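Local coordinates for protein glutaredoxin 1 (Francisella tularensis subsp. tularensis, PDB 3MSZ) that probably reduces protein disulfides as a small glutaredoxin of the thioredoxin fold, and binds glutathione beside its redox-active cysteine pair, at residues C14-C17 / V18-K21; D37-A40 / Q41-F45; I59-V62 / P63-F66. One frame throughout, in Å; residues are numbered along the deposited sequence. Where two conformers were deposited one is given.

Interaction 1. Residues C14-C17 / V18-K21; sequences CPYC and VWAK. With GSH (glutathione), chain D.
The CPYC motif of a glutaredoxin opens helix 15-26 here, and the ring pair Y16 and W19 is the main side-chain contact in its first turns. The two form an offset edge-to-face pair: the rim of the W19 five-membered ring is directed at the face of Y16, with planes at 89° and centroids 5.3 Å apart. CD1 of W19 makes the closest approach, 3.5 Å from CD2 of Y16. W19 CG lies anti to its own carbonyl carbon (chi1 -53°), which turns the indole back along the helix and lays one face over the carbonyl of P15, whose O sits 3.3 Å from W19 CG. P15 O also accepts the W19 backbone N at 2.8 Å, and it takes a second, weak bond from V18.

C14 stands at the N-cap position, and its O receives V18 N at 3.2 Å. The helical pattern then runs on from A20 N to Y16 O and from K21 N to C17 O. The two cysteines form a disulfide in a known structure of this protein, but in the conformers described here C14 SG and C17 SG are 3.6 Å apart and not bonded to each other. The Y16 ring also meets glutathione: N2 of the ligand lies over one face, and Y16 CD1 is 3.6 Å from ligand CB2, so this tyrosine forms one wall of the pocket.

Within the beta-alpha-beta unit of strand 6-10, helix 15-26 and strand 32-35, C17 packs on T10 and P63, A20 touches F75 of helix 75-80, and K21 reaches back to E33 in a salt bridge.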
loop_
_atom_site.group_PDB
_atom_site.type_symbol
_atom_site.label_atom_id
_atom_site.label_comp_id
_atom_site.label_asym_id
_atom_site.label_seq_id
_atom_site.Cartn_x
_atom_site.Cartn_y
_atom_site.Cartn_z
ATOM N N CYS A 14 9.487 -7.657 4.788
ATOM C CA CYS A 14 8.120 -7.525 5.257
ATOM C C CYS A 14 7.219 -8.453 4.437
ATOM O O CYS A 14 6.866 -8.162 3.294
ATOM C CB CYS A 14 7.657 -6.070 5.156
ATOM S SG CYS A 14 6.019 -5.789 5.860
ATOM N N PRO A 15 6.889 -9.610 5.008
ATOM C CA PRO A 15 6.081 -10.581 4.266
ATOM C C PRO A 15 4.708 -10.058 3.876
ATOM O O PRO A 15 4.220 -10.405 2.792
ATOM C CB PRO A 15 5.995 -11.765 5.231
ATOM C CG PRO A 15 7.322 -11.711 5.979
ATOM C CD PRO A 15 7.517 -10.204 6.204
ATOM N N TYR A 16 4.096 -9.219 4.707
ATOM C CA TYR A 16 2.793 -8.680 4.320
ATOM C C TYR A 16 2.905 -7.776 3.103
ATOM O O TYR A 16 1.953 -7.671 2.326
ATOM C CB TYR A 16 2.093 -7.963 5.474
ATOM C CG TYR A 16 1.468 -8.946 6.429
ATOM C CD1 TYR A 16 2.009 -9.157 7.675
ATOM C CD2 TYR A 16 0.332 -9.677 6.065
ATOM C CE1 TYR A 16 1.424 -10.047 8.578
ATOM C CE2 TYR A 16 -0.245 -10.598 6.949
ATOM C CZ TYR A 16 0.307 -10.768 8.209
ATOM O OH TYR A 16 -0.231 -11.663 9.109
ATOM N N CYS A 17 4.056 -7.131 2.936
ATOM C CA CYS A 17 4.340 -6.399 1.700
ATOM C C CYS A 17 4.406 -7.351 0.508
ATOM O O CYS A 17 3.960 -7.015 -0.584
ATOM C CB CYS A 17 5.654 -5.610 1.805
ATOM S SG CYS A 17 5.528 -4.093 2.778
ATOM N N VAL A 18 4.960 -8.542 0.716
ATOM C CA VAL A 18 5.044 -9.539 -0.376
ATOM C C VAL A 18 3.627 -10.099 -0.654
ATOM O O VAL A 18 3.259 -10.277 -1.806
ATOM C CB VAL A 18 6.104 -10.662 -0.057
ATOM C CG1 VAL A 18 5.991 -11.901 -1.017
ATOM C CG2 VAL A 18 7.494 -10.087 -0.142
ATOM N N TRP A 19 2.824 -10.347 0.398
ATOM C CA TRP A 19 1.459 -10.840 0.165
ATOM C C TRP A 19 0.648 -9.837 -0.649
ATOM O O TRP A 19 -0.165 -10.213 -1.474
ATOM C CB TRP A 19 0.704 -11.161 1.460
ATOM C CG TRP A 19 1.437 -12.090 2.375
ATOM C CD1 TRP A 19 1.451 -12.048 3.743
ATOM C CD2 TRP A 19 2.297 -13.175 1.995
ATOM N NE1 TRP A 19 2.266 -13.049 4.240
ATOM C CE2 TRP A 19 2.773 -13.770 3.185
ATOM C CE3 TRP A 19 2.677 -13.737 0.763
ATOM C CZ2 TRP A 19 3.638 -14.877 3.182
ATOM C CZ3 TRP A 19 3.535 -14.841 0.768
ATOM C CH2 TRP A 19 4.012 -15.381 1.967
ATOM N N ALA A 20 0.861 -8.561 -0.401
ATOM C CA ALA A 20 0.104 -7.542 -1.113
ATOM C C ALA A 20 0.482 -7.517 -2.577
ATOM O O ALA A 20 -0.391 -7.466 -3.473
ATOM C CB ALA A 20 0.351 -6.125 -0.457
ATOM N N LYS A 21 1.786 -7.490 -2.839
ATOM C CA LYS A 21 2.298 -7.496 -4.232
ATOM C C LYS A 21 1.859 -8.753 -4.970
ATOM O O LYS A 21 1.424 -8.698 -6.119
ATOM C CB LYS A 21 3.820 -7.389 -4.245
ATOM C CG LYS A 21 4.317 -6.027 -3.774
ATOM C CD LYS A 21 5.833 -5.891 -3.889
ATOM C CE LYS A 21 6.519 -6.480 -2.661
ATOM N NZ LYS A 21 8.010 -6.334 -2.725
HETATM N N1 GSH D . -4.672 -4.902 13.088
HETATM C CA1 GSH D . -3.776 -4.901 11.944
HETATM C C1 GSH D . -2.569 -4.004 12.102
HETATM O O11 GSH D . -2.707 -2.795 12.416
HETATM O O12 GSH D . -1.406 -4.465 11.905
HETATM C CB1 GSH D . -3.197 -6.281 11.672
HETATM C CG1 GSH D . -2.449 -5.992 10.370
HETATM C CD1 GSH D . -1.929 -7.205 9.711
HETATM O OE1 GSH D . -2.761 -8.338 9.547
HETATM N N2 GSH D . -0.675 -7.031 9.314
HETATM C CA2 GSH D . -0.342 -5.741 8.766
HETATM C C2 GSH D . -1.090 -5.477 7.504
HETATM O O2 GSH D . -0.495 -4.699 6.469
HETATM C CB2 GSH D . 1.138 -5.707 8.463
HETATM S SG2 GSH D . 2.065 -4.942 9.814
HETATM N N3 GSH D . -2.320 -6.033 7.436
HETATM C CA3 GSH D . -3.471 -5.196 7.208
HETATM C C3 GSH D . -3.534 -3.970 8.124
HETATM O O31 GSH D . -2.864 -3.845 9.177
HETATM O O32 GSH D . -4.272 -3.011 7.859
#

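Interaction 2. Residues D37-A40 / Q41-F45; sequences DDYA and QRSKF
R42 folds back over the start of helix 39-50 and grips the backbone just ahead of it: NH2 donates to D37 O at 2.7 Å, with an almost straight N-H...O angle of 175°. The acceptor lies in the guanidinium plane, whereas the donor stands 36° out of the D37 carbonyl plane. A bend at chi3 (-58°) curls the arginine chain so that the carbonyl of D38 comes over one guanidinium face. NE is used as well, donating to I36 O, so two bonds from one side chain fix its rotation. In this close-packed part the D38 O also takes R42 N at 3.0 Å, and Y39 O accepts twice from S43, from its backbone N at 2.9 Å and from OG at 3.0 Å.

The outer side is looser. D38 is the N-cap, and its OD2 accepts Q41 N through a long, weak capping bond of 3.4 Å. How the Q41 side chain is placed against this carboxylate is doubtful in the model. A water bridges D37 N and, weakly, Q41 OE1. The Y39 ring and the extended K44 chain lie at the surface on this looser side of the contact.

Polar backbone ends are therefore satisfied unevenly: the carbonyls of I36 and D37 by a cationic guanidinium, the N-H of Q41 weakly by the D38 carboxylate. A negative group beside the helix N-terminus probably interacts favourably with the helix dipole, while D37 turns its own carboxylate away to N12.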
loop_
_atom_site.group_PDB
_atom_site.type_symbol
_atom_site.label_atom_id
_atom_site.label_comp_id
_atom_site.label_asym_id
_atom_site.label_seq_id
_atom_site.Cartn_x
_atom_site.Cartn_y
_atom_site.Cartn_z
ATOM N N ASP A 37 13.384 1.124 3.331
ATOM C CA ASP A 37 13.875 0.121 4.294
ATOM C C ASP A 37 14.215 0.711 5.665
ATOM O O ASP A 37 13.893 0.135 6.714
ATOM C CB ASP A 37 15.067 -0.669 3.741
ATOM C CG ASP A 37 14.639 -1.880 2.881
ATOM O OD1 ASP A 37 13.422 -2.191 2.795
ATOM O OD2 ASP A 37 15.534 -2.524 2.291
ATOM N N ASP A 38 14.826 1.878 5.684
ATOM C CA ASP A 38 15.300 2.328 6.998
ATOM C C ASP A 38 14.242 2.982 7.894
ATOM O O ASP A 38 13.250 3.583 7.428
ATOM C CB ASP A 38 16.608 3.123 6.926
ATOM C CG ASP A 38 16.425 4.483 6.335
ATOM O OD1 ASP A 38 15.925 4.547 5.190
ATOM O OD2 ASP A 38 16.792 5.482 7.001
ATOM N N TYR A 39 14.446 2.817 9.192
ATOM C CA TYR A 39 13.492 3.292 10.169
ATOM C C TYR A 39 13.321 4.801 10.021
ATOM O O TYR A 39 12.190 5.296 10.042
ATOM C CB TYR A 39 13.947 2.923 11.575
ATOM C CG TYR A 39 13.022 3.414 12.674
ATOM C CD1 TYR A 39 11.929 2.661 13.067
ATOM C CD2 TYR A 39 13.258 4.630 13.327
ATOM C CE1 TYR A 39 11.089 3.101 14.079
ATOM C CE2 TYR A 39 12.425 5.075 14.351
ATOM C CZ TYR A 39 11.345 4.305 14.719
ATOM O OH TYR A 39 10.499 4.723 15.720
ATOM N N ALA A 40 14.431 5.518 9.831
ATOM C CA ALA A 40 14.377 6.981 9.644
ATOM C C ALA A 40 13.501 7.418 8.461
ATOM O O ALA A 40 12.652 8.305 8.598
ATOM C CB ALA A 40 15.780 7.586 9.527
ATOM N N GLN A 41 13.714 6.808 7.300
ATOM C CA GLN A 41 12.909 7.094 6.120
ATOM C C GLN A 41 11.440 6.731 6.302
ATOM O O GLN A 41 10.567 7.434 5.816
ATOM C CB GLN A 41 13.439 6.340 4.886
ATOM C CG GLN A 41 14.706 6.888 4.229
ATOM C CD GLN A 41 15.191 6.013 3.040
ATOM O OE1 GLN A 41 14.743 4.872 2.846
ATOM N NE2 GLN A 41 16.113 6.556 2.254
ATOM N N ARG A 42 11.159 5.613 6.953
ATOM C CA ARG A 42 9.768 5.203 7.140
ATOM C C ARG A 42 9.028 6.135 8.079
ATOM O O ARG A 42 7.874 6.488 7.824
ATOM C CB ARG A 42 9.641 3.758 7.629
ATOM C CG ARG A 42 9.116 2.800 6.535
ATOM C CD ARG A 42 9.138 1.332 6.958
ATOM N NE ARG A 42 10.487 0.897 7.329
ATOM C CZ ARG A 42 10.883 0.648 8.579
ATOM N NH1 ARG A 42 10.029 0.767 9.583
ATOM N NH2 ARG A 42 12.139 0.264 8.824
ATOM N N SER A 43 9.667 6.546 9.166
ATOM C CA SER A 43 8.926 7.364 10.131
ATOM C C SER A 43 8.654 8.741 9.558
ATOM O O SER A 43 7.651 9.355 9.884
ATOM C CB SER A 43 9.624 7.458 11.486
ATOM O OG SER A 43 10.969 7.773 11.316
ATOM N N LYS A 44 9.553 9.210 8.696
ATOM C CA LYS A 44 9.365 10.476 8.008
ATOM C C LYS A 44 8.204 10.371 7.011
ATOM O O LYS A 44 7.394 11.274 6.881
ATOM C CB LYS A 44 10.650 10.884 7.280
ATOM C CG LYS A 44 10.626 12.313 6.701
ATOM C CD LYS A 44 11.794 12.586 5.724
ATOM C CE LYS A 44 11.801 14.041 5.213
ATOM N NZ LYS A 44 12.933 14.345 4.260
ATOM N N PHE A 45 8.170 9.280 6.269
ATOM C CA PHE A 45 7.046 8.976 5.411
ATOM C C PHE A 45 5.711 8.866 6.206
ATOM O O PHE A 45 4.701 9.451 5.821
ATOM C CB PHE A 45 7.358 7.667 4.682
ATOM C CG PHE A 45 6.184 7.074 3.983
ATOM C CD1 PHE A 45 5.772 7.574 2.761
ATOM C CD2 PHE A 45 5.498 6.014 4.543
ATOM C CE1 PHE A 45 4.682 7.036 2.117
ATOM C CE2 PHE A 45 4.414 5.460 3.892
ATOM C CZ PHE A 45 4.004 5.973 2.679
HETATM O O HOH W 1 14.999 1.899 1.183
#

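Interaction 3. Residues I59-V62 / P63-F66; sequences ISTV and PQIF. With GSH (glutathione), chain D; CAC (cacodylate ion), chain C.
I59 and Q64 lie alongside each other with their side chains running opposite ways, the isoleucine against the bent glutamine. CG2 of I59 comes within 3.4 Å of Q64 CD, and CD1 reaches Q64 CG at 3.8 Å. The I59 chi1 of 63° sends CG1 between the backbone N and the carbonyl carbon and leaves CG2 beside the N, which lets both branches meet the same side chain. Q64, for its part, turns at chi2 (-57°), a bend that brings CG and CD back toward I59 and T61 and leaves CG 3.4 Å from the carbonyl O of T61. The T61 side chain is set at a slant to the glutamine and takes its CB to the ligand side instead.

Between T61 and Q64 along the chain lies a cis peptide bond before P63, the cis-proline that thioredoxin-fold proteins hold opposite their CxxC motif. Its evidence here is a V62 CA to P63 CA separation of 2.9 Å, and the valine CB is pressed tightly against P63 CA at 3.3 Å. V62 and P63 both pack on C17, and V62 on C14 too, while Q64 begins strand 64-67 with backbone bonds to Y9.

V62 N donates to O2 of a cacodylate ion at 3.0 Å, an anion probably from the crystallisation liquor that R11 also binds. Glutathione occupies the neighbouring side, its O2 close to P63 CD and its SG2 facing T61 CB. One water joins protein and ligand, lying 2.6 Å from T61 OG1 and within bonding distance of both P63 O and glutathione O2. I59 also rests against F45, Y46 and M49 of helix 39-50.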
loop_
_atom_site.group_PDB
_atom_site.type_symbol
_atom_site.label_atom_id
_atom_site.label_comp_id
_atom_site.label_asym_id
_atom_site.label_seq_id
_atom_site.Cartn_x
_atom_site.Cartn_y
_atom_site.Cartn_z
ATOM N N ILE A 59 -1.138 6.062 9.698
ATOM C CA ILE A 59 -0.379 4.864 9.345
ATOM C C ILE A 59 0.889 4.744 10.179
ATOM O O ILE A 59 1.471 5.753 10.586
ATOM C CB ILE A 59 -0.005 4.825 7.835
ATOM C CG1 ILE A 59 0.918 6.012 7.463
ATOM C CG2 ILE A 59 -1.273 4.841 6.956
ATOM C CD1 ILE A 59 1.618 5.857 6.046
ATOM N N SER A 60 1.329 3.514 10.419
ATOM C CA SER A 60 2.554 3.311 11.178
ATOM C C SER A 60 3.161 1.955 10.856
ATOM O O SER A 60 4.035 1.475 11.570
ATOM C CB SER A 60 2.268 3.395 12.688
ATOM O OG SER A 60 1.472 2.301 13.076
ATOM N N THR A 61 2.692 1.349 9.774
ATOM C CA THR A 61 3.237 0.089 9.288
ATOM C C THR A 61 3.257 0.113 7.758
ATOM O O THR A 61 2.653 0.987 7.117
ATOM C CB THR A 61 2.366 -1.108 9.752
ATOM O OG1 THR A 61 1.084 -1.063 9.103
ATOM C CG2 THR A 61 2.149 -1.054 11.273
ATOM N N VAL A 62 3.959 -0.849 7.169
ATOM C CA VAL A 62 3.822 -1.128 5.740
ATOM C C VAL A 62 3.343 -2.562 5.640
ATOM O O VAL A 62 3.515 -3.322 6.574
ATOM C CB VAL A 62 5.144 -0.953 4.974
ATOM C CG1 VAL A 62 5.440 0.540 4.787
ATOM C CG2 VAL A 62 6.276 -1.653 5.741
ATOM N N PRO A 63 2.726 -2.929 4.509
ATOM C CA PRO A 63 2.529 -2.078 3.330
ATOM C C PRO A 63 1.414 -1.029 3.510
ATOM O O PRO A 63 0.523 -1.194 4.346
ATOM C CB PRO A 63 2.112 -3.095 2.255
ATOM C CG PRO A 63 1.332 -4.088 3.044
ATOM C CD PRO A 63 2.054 -4.237 4.354
ATOM N N GLN A 64 1.490 0.034 2.710
ATOM C CA GLN A 64 0.389 0.981 2.518
ATOM C C GLN A 64 0.080 1.039 1.028
ATOM O O GLN A 64 0.951 1.327 0.192
ATOM C CB GLN A 64 0.703 2.391 3.068
ATOM C CG GLN A 64 0.883 2.440 4.615
ATOM C CD GLN A 64 -0.323 1.911 5.412
ATOM O OE1 GLN A 64 -0.175 1.356 6.514
ATOM N NE2 GLN A 64 -1.510 2.065 4.856
ATOM N N ILE A 65 -1.186 0.786 0.708
ATOM C CA ILE A 65 -1.629 0.664 -0.664
ATOM C C ILE A 65 -2.583 1.802 -1.045
ATOM O O ILE A 65 -3.549 2.090 -0.321
ATOM C CB ILE A 65 -2.360 -0.685 -0.837
ATOM C CG1 ILE A 65 -1.399 -1.833 -0.501
ATOM C CG2 ILE A 65 -2.949 -0.802 -2.261
ATOM C CD1 ILE A 65 -2.092 -3.122 -0.150
ATOM N N PHE A 66 -2.287 2.472 -2.157
ATOM C CA PHE A 66 -3.193 3.479 -2.706
ATOM C C PHE A 66 -3.664 3.048 -4.097
ATOM O O PHE A 66 -2.883 2.561 -4.915
ATOM C CB PHE A 66 -2.521 4.844 -2.784
ATOM C CG PHE A 66 -2.030 5.357 -1.460
ATOM C CD1 PHE A 66 -2.713 6.352 -0.786
ATOM C CD2 PHE A 66 -0.875 4.838 -0.887
ATOM C CE1 PHE A 66 -2.248 6.835 0.461
ATOM C CE2 PHE A 66 -0.403 5.326 0.338
ATOM C CZ PHE A 66 -1.093 6.320 1.004
HETATM N N1 GSH D . -4.672 -4.902 13.088
HETATM C CA1 GSH D . -3.776 -4.901 11.944
HETATM C C1 GSH D . -2.569 -4.004 12.102
HETATM O O11 GSH D . -2.707 -2.795 12.416
HETATM O O12 GSH D . -1.406 -4.465 11.905
HETATM C CB1 GSH D . -3.197 -6.281 11.672
HETATM C CG1 GSH D . -2.449 -5.992 10.370
HETATM C CD1 GSH D . -1.929 -7.205 9.711
HETATM O OE1 GSH D . -2.761 -8.338 9.547
HETATM N N2 GSH D . -0.675 -7.031 9.314
HETATM C CA2 GSH D . -0.342 -5.741 8.766
HETATM C C2 GSH D . -1.090 -5.477 7.504
HETATM O O2 GSH D . -0.495 -4.699 6.469
HETATM C CB2 GSH D . 1.138 -5.707 8.463
HETATM S SG2 GSH D . 2.065 -4.942 9.814
HETATM N N3 GSH D . -2.320 -6.033 7.436
HETATM C CA3 GSH D . -3.471 -5.196 7.208
HETATM C C3 GSH D . -3.534 -3.970 8.124
HETATM O O31 GSH D . -2.864 -3.845 9.177
HETATM O O32 GSH D . -4.272 -3.011 7.859
HETATM AS AS CAC C . 6.809 -2.810 10.135
HETATM O O1 CAC C . 7.113 -4.417 9.552
HETATM O O2 CAC C . 5.375 -2.295 9.327
HETATM C C1 CAC C . 6.513 -2.822 12.078
HETATM C C2 CAC C . 8.274 -1.601 9.670
HETATM O O HOH W 2 0.188 -2.115 6.873
#

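Along the chain the three contacts follow in series, all within the glutaredoxin fold. Interactions 1 and 3 have centres about 11 Å apart and touch: C17 SG lies 3.5 Å from P63 N, and C14 SG 3.6 Å from V62 O. The start of helix 15-26 and the cis-proline loop thus face one another, and both border glutathione. Interaction 2 stands farther out, about 18 Å from interaction 1 between centres, without touching it. Its centre is about 12 Å from that of interaction 3, which it reaches through F45 CE2 and I59 CD1, 3.6 Å apart. The 59-62 loop therefore lies between helix 39-50, at F45, and the CPYC site, and leads into strand 64-67 of the mixed sheet.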